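Local coordinates for protein Cap5O (PDB 3OJO) that probably oxidises UDP-N-acetyl-mannosamine with NAD as cofactor, a step in capsular polysaccharide biosynthesis in Staphylococcus aureus, at residues B[157-162]-B[178-183]. Numbering follows the deposited sequence.
Sequences LVHCPE and RIIGGV. With NAD (nicotinamide-adenine-dinucleotide), chain J.
Val158 (chi1 t) sets its CG1 3.9 Å from Ile180 CG2. On the same face, Ile180 CD1 (chi1 m, chi2 m) lies 4.3 Å from Cys160 SG. Across the sheet, on the His159 side, Leu157 CB meets Val183 CG2 at 3.5 Å and Pro161 CD rests 4.3 Å from Ile179 CB. Strands 157-159 and 178-182 are extended and antiparallel; Val183 (phi/psi -72/-34) turns out of the strand. Their axes approach to 4.6 Å, with 144° between N-to-C directions. Val158 and Gly182 form a non-hydrogen-bonded pair, CA to CA 4.5 Å. His159 and Gly181 form a hydrogen-bonded pair: His159 N to Gly181 O 2.8 Å, Gly181 N to His159 O 2.9 Å. Val183 N hydrogen-bonds to Leu157 O, 3.1 Å. In the Rossmann-type NAD-binding domain, strand 156-159 runs parallel to 124-127 and antiparallel to 178-182. His159 ND1 is hydrogen-bonded to Val127 O of strand 124-127. Past His159 the chain runs on as loop toward NAD, its backbone still hydrogen-bonded to Val127 and Glu128; Glu162 O comes 3.6 Å from NAD C6N. The Arg178 side chain runs beside 160-162 to Glu162, an NAD-pocket residue. Arg178 NH1 donates to Cys160 SG (3.4 Å). Arg178 NH1 (2.8 Å) and NH2 (3.0 Å) both hydrogen-bond to Glu162 OE1 within one salt bridge. NH2 also bonds Leu173 O.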
ATOM      1  N   LEU B 157      23.759  -0.978  23.777  1.00 54.68           N
ATOM      2  CA  LEU B 157      22.756  -1.781  23.095  1.00 52.19           C
ATOM      3  C   LEU B 157      22.347  -1.156  21.750  1.00 53.07           C
ATOM      4  O   LEU B 157      21.735  -0.088  21.727  1.00 52.38           O
ATOM      5  CB  LEU B 157      21.529  -1.998  23.991  1.00 51.68           C
ATOM      6  CG  LEU B 157      21.648  -2.829  25.265  1.00 55.36           C
ATOM      7  CD1 LEU B 157      20.265  -3.051  25.876  1.00 54.36           C
ATOM      8  CD2 LEU B 157      22.310  -4.175  25.005  1.00 56.32           C
ATOM      9  N   VAL B 158      22.720  -1.819  20.637  1.00 47.77           N
ATOM     10  CA  VAL B 158      22.439  -1.399  19.257  1.00 46.88           C
ATOM     11  C   VAL B 158      21.604  -2.459  18.509  1.00 49.55           C
ATOM     12  O   VAL B 158      21.923  -3.645  18.569  1.00 50.11           O
ATOM     13  CB  VAL B 158      23.749  -1.138  18.452  1.00 50.77           C
ATOM     14  CG1 VAL B 158      23.457  -0.649  17.024  1.00 50.70           C
ATOM     15  CG2 VAL B 158      24.693  -0.184  19.173  1.00 50.34           C
ATOM     16  N   HIS B 159      20.565  -2.018  17.779  1.00 42.33           N
ATOM     17  CA  HIS B 159      19.841  -2.839  16.831  1.00 39.65           C
ATOM     18  C   HIS B 159      20.247  -2.291  15.489  1.00 43.90           C
ATOM     19  O   HIS B 159      19.979  -1.128  15.194  1.00 42.61           O
ATOM     20  CB  HIS B 159      18.312  -2.782  16.964  1.00 39.23           C
ATOM     21  CG  HIS B 159      17.594  -3.580  15.892  1.00 41.62           C
ATOM     22  ND1 HIS B 159      17.919  -4.905  15.627  1.00 42.20           N
ATOM     23  CD2 HIS B 159      16.587  -3.213  15.060  1.00 42.37           C
ATOM     24  CE1 HIS B 159      17.130  -5.279  14.636  1.00 40.99           C
ATOM     25  NE2 HIS B 159      16.304  -4.301  14.271  1.00 41.50           N
ATOM     26  N   CYS B 160      20.966  -3.087  14.709  1.00 42.49           N
ATOM     27  CA  CYS B 160      21.304  -2.728  13.350  1.00 42.47           C
ATOM     28  C   CYS B 160      20.774  -3.855  12.454  1.00 46.52           C
ATOM     29  O   CYS B 160      21.366  -4.929  12.395  1.00 46.64           O
ATOM     30  CB  CYS B 160      22.792  -2.488  13.146  1.00 43.35           C
ATOM     31  SG  CYS B 160      23.233  -2.269  11.404  1.00 48.04           S
ATOM     32  N   PRO B 161      19.616  -3.653  11.811  1.00 43.31           N
ATOM     33  CA  PRO B 161      19.043  -4.713  10.977  1.00 43.25           C
ATOM     34  C   PRO B 161      19.899  -5.073   9.773  1.00 45.63           C
ATOM     35  O   PRO B 161      20.274  -4.234   8.955  1.00 45.17           O
ATOM     36  CB  PRO B 161      17.660  -4.178  10.575  1.00 45.28           C
ATOM     37  CG  PRO B 161      17.448  -2.965  11.359  1.00 50.15           C
ATOM     38  CD  PRO B 161      18.775  -2.445  11.793  1.00 45.75           C
ATOM     39  N   GLU B 162      20.232  -6.348   9.713  1.00 41.59           N
ATOM     40  CA  GLU B 162      21.068  -6.865   8.656  1.00 41.79           C
ATOM     41  C   GLU B 162      20.260  -7.565   7.572  1.00 48.18           C
ATOM     42  O   GLU B 162      19.419  -8.426   7.855  1.00 48.28           O
ATOM     43  CB  GLU B 162      22.201  -7.736   9.226  1.00 42.31           C
ATOM     44  CG  GLU B 162      23.378  -7.918   8.294  1.00 43.18           C
ATOM     45  CD  GLU B 162      24.133  -6.661   7.945  1.00 57.66           C
ATOM     46  OE1 GLU B 162      25.243  -6.470   8.493  1.00 69.59           O
ATOM     47  OE2 GLU B 162      23.662  -5.916   7.054  1.00 49.40           O
ATOM     48  N   ARG B 178      23.155   1.965   6.339  1.00 52.44           N
ATOM     49  CA  ARG B 178      22.914   1.180   7.516  1.00 50.85           C
ATOM     50  C   ARG B 178      22.163   1.962   8.567  1.00 54.97           C
ATOM     51  O   ARG B 178      22.496   3.118   8.826  1.00 57.18           O
ATOM     52  CB  ARG B 178      24.290   0.772   8.041  1.00 49.20           C
ATOM     53  CG  ARG B 178      24.300  -0.526   8.786  1.00 62.03           C
ATOM     54  CD  ARG B 178      25.713  -0.998   9.033  1.00 65.85           C
ATOM     55  NE  ARG B 178      26.151  -1.936   7.998  1.00 68.56           N
ATOM     56  CZ  ARG B 178      25.892  -3.237   8.018  1.00 69.16           C
ATOM     57  NH1 ARG B 178      25.167  -3.762   8.999  1.00 38.27           N
ATOM     58  NH2 ARG B 178      26.345  -4.023   7.049  1.00 60.23           N
ATOM     59  N   ILE B 179      21.179   1.320   9.203  1.00 48.00           N
ATOM     60  CA  ILE B 179      20.428   1.909  10.291  1.00 46.80           C
ATOM     61  C   ILE B 179      21.094   1.484  11.617  1.00 51.43           C
ATOM     62  O   ILE B 179      21.255   0.288  11.870  1.00 50.09           O
ATOM     63  CB  ILE B 179      18.922   1.530  10.216  1.00 49.34           C
ATOM     64  CG1 ILE B 179      18.261   2.126   8.952  1.00 48.42           C
ATOM     65  CG2 ILE B 179      18.180   1.938  11.492  1.00 50.05           C
ATOM     66  CD1 ILE B 179      16.921   1.630   8.665  1.00 51.51           C
ATOM     67  N   ILE B 180      21.502   2.481  12.443  1.00 48.03           N
ATOM     68  CA  ILE B 180      22.112   2.253  13.750  1.00 46.87           C
ATOM     69  C   ILE B 180      21.075   2.718  14.760  1.00 50.99           C
ATOM     70  O   ILE B 180      20.903   3.927  14.939  1.00 51.96           O
ATOM     71  CB  ILE B 180      23.486   3.002  13.930  1.00 49.79           C
ATOM     72  CG1 ILE B 180      24.478   2.828  12.723  1.00 49.86           C
ATOM     73  CG2 ILE B 180      24.136   2.731  15.309  1.00 48.53           C
ATOM     74  CD1 ILE B 180      25.071   1.467  12.484  1.00 52.70           C
ATOM     75  N   GLY B 181      20.370   1.759  15.369  1.00 45.73           N
ATOM     76  CA  GLY B 181      19.346   2.014  16.369  1.00 44.67           C
ATOM     77  C   GLY B 181      19.846   1.761  17.776  1.00 49.40           C
ATOM     78  O   GLY B 181      19.800   0.625  18.254  1.00 48.89           O
ATOM     79  N   GLY B 182      20.325   2.820  18.439  1.00 46.58           N
ATOM     80  CA  GLY B 182      20.816   2.740  19.809  1.00 46.28           C
ATOM     81  C   GLY B 182      19.722   2.960  20.839  1.00 50.68           C
ATOM     82  O   GLY B 182      18.755   3.684  20.581  1.00 49.26           O
ATOM     83  N   VAL B 183      19.867   2.328  22.021  1.00 48.28           N
ATOM     84  CA  VAL B 183      18.900   2.481  23.116  1.00 48.75           C
ATOM     85  C   VAL B 183      19.069   3.889  23.702  1.00 57.52           C
ATOM     86  O   VAL B 183      18.082   4.519  24.095  1.00 58.68           O
ATOM     87  CB  VAL B 183      19.027   1.351  24.174  1.00 51.22           C
ATOM     88  CG1 VAL B 183      18.091   1.576  25.363  1.00 50.62           C
ATOM     89  CG2 VAL B 183      18.748   0.005  23.546  1.00 50.84           C
TER
HETATM   90  PA  NAD J 500      20.496 -18.834   9.065  1.00 39.00           P
HETATM   91  O1A NAD J 500      19.549 -19.910   9.425  1.00 39.55           O
HETATM   92  O2A NAD J 500      21.101 -19.058   7.735  1.00 40.31           O
HETATM   93  O5B NAD J 500      21.648 -18.770  10.185  1.00 39.42           O
HETATM   94  C5B NAD J 500      21.358 -18.848  11.555  1.00 35.96           C
HETATM   95  C4B NAD J 500      22.499 -19.582  12.218  1.00 34.92           C
HETATM   96  O4B NAD J 500      22.505 -19.285  13.598  1.00 33.45           O
HETATM   97  C3B NAD J 500      22.408 -21.106  12.061  1.00 38.63           C
HETATM   98  O3B NAD J 500      23.681 -21.614  11.676  1.00 37.86           O
HETATM   99  C2B NAD J 500      22.114 -21.570  13.482  1.00 38.32           C
HETATM  100  O2B NAD J 500      22.627 -22.854  13.776  1.00 37.14           O
HETATM  101  C1B NAD J 500      22.759 -20.482  14.321  1.00 36.66           C
HETATM  102  N9A NAD J 500      22.150 -20.411  15.658  1.00 38.19           N
HETATM  103  C8A NAD J 500      20.812 -20.555  15.952  1.00 40.20           C
HETATM  104  N7A NAD J 500      20.628 -20.312  17.269  1.00 38.90           N
HETATM  105  C5A NAD J 500      21.836 -20.024  17.812  1.00 39.76           C
HETATM  106  C6A NAD J 500      22.220 -19.721  19.120  1.00 41.52           C
HETATM  107  N6A NAD J 500      21.279 -19.680  20.070  1.00 42.49           N
HETATM  108  N1A NAD J 500      23.560 -19.462  19.395  1.00 37.22           N
HETATM  109  C2A NAD J 500      24.505 -19.491  18.381  1.00 33.76           C
HETATM  110  N3A NAD J 500      24.119 -19.795  17.090  1.00 35.75           N
HETATM  111  C4A NAD J 500      22.806 -20.058  16.810  1.00 37.47           C
HETATM  112  O3  NAD J 500      19.725 -17.414   9.169  1.00 45.53           O
HETATM  113  PN  NAD J 500      20.206 -16.080   8.417  1.00 46.36           P
HETATM  114  O1N NAD J 500      19.690 -16.139   7.026  1.00 51.18           O
HETATM  115  O2N NAD J 500      21.650 -15.856   8.674  1.00 45.63           O
HETATM  116  O5D NAD J 500      19.363 -14.950   9.145  1.00 51.08           O
HETATM  117  C5D NAD J 500      19.229 -14.915  10.543  1.00 58.41           C
HETATM  118  C4D NAD J 500      18.171 -13.869  10.879  1.00 65.77           C
HETATM  119  O4D NAD J 500      18.575 -12.593  10.406  1.00 69.99           O
HETATM  120  C3D NAD J 500      16.831 -14.087  10.175  1.00 66.66           C
HETATM  121  O3D NAD J 500      16.011 -15.121  10.688  1.00 69.41           O
HETATM  122  C2D NAD J 500      16.226 -12.717  10.354  1.00 65.08           C
HETATM  123  O2D NAD J 500      15.963 -12.517  11.718  1.00 61.08           O
HETATM  124  C1D NAD J 500      17.426 -11.837  10.047  1.00 70.12           C
HETATM  125  N1N NAD J 500      17.362 -11.498   8.606  1.00 73.05           N
HETATM  126  C2N NAD J 500      18.043 -12.218   7.650  1.00 74.66           C
HETATM  127  C3N NAD J 500      17.916 -11.872   6.296  1.00 78.16           C
HETATM  128  C7N NAD J 500      18.945 -12.326   5.298  1.00 79.86           C
HETATM  129  O7N NAD J 500      19.441 -11.367   4.383  1.00 79.40           O
HETATM  130  N7N NAD J 500      19.340 -13.605   5.277  1.00 79.98           N
HETATM  131  C4N NAD J 500      17.070 -10.817   5.924  1.00 78.98           C
HETATM  132  C5N NAD J 500      16.353 -10.116   6.891  1.00 78.38           C
HETATM  133  C6N NAD J 500      16.503 -10.486   8.230  1.00 76.03           C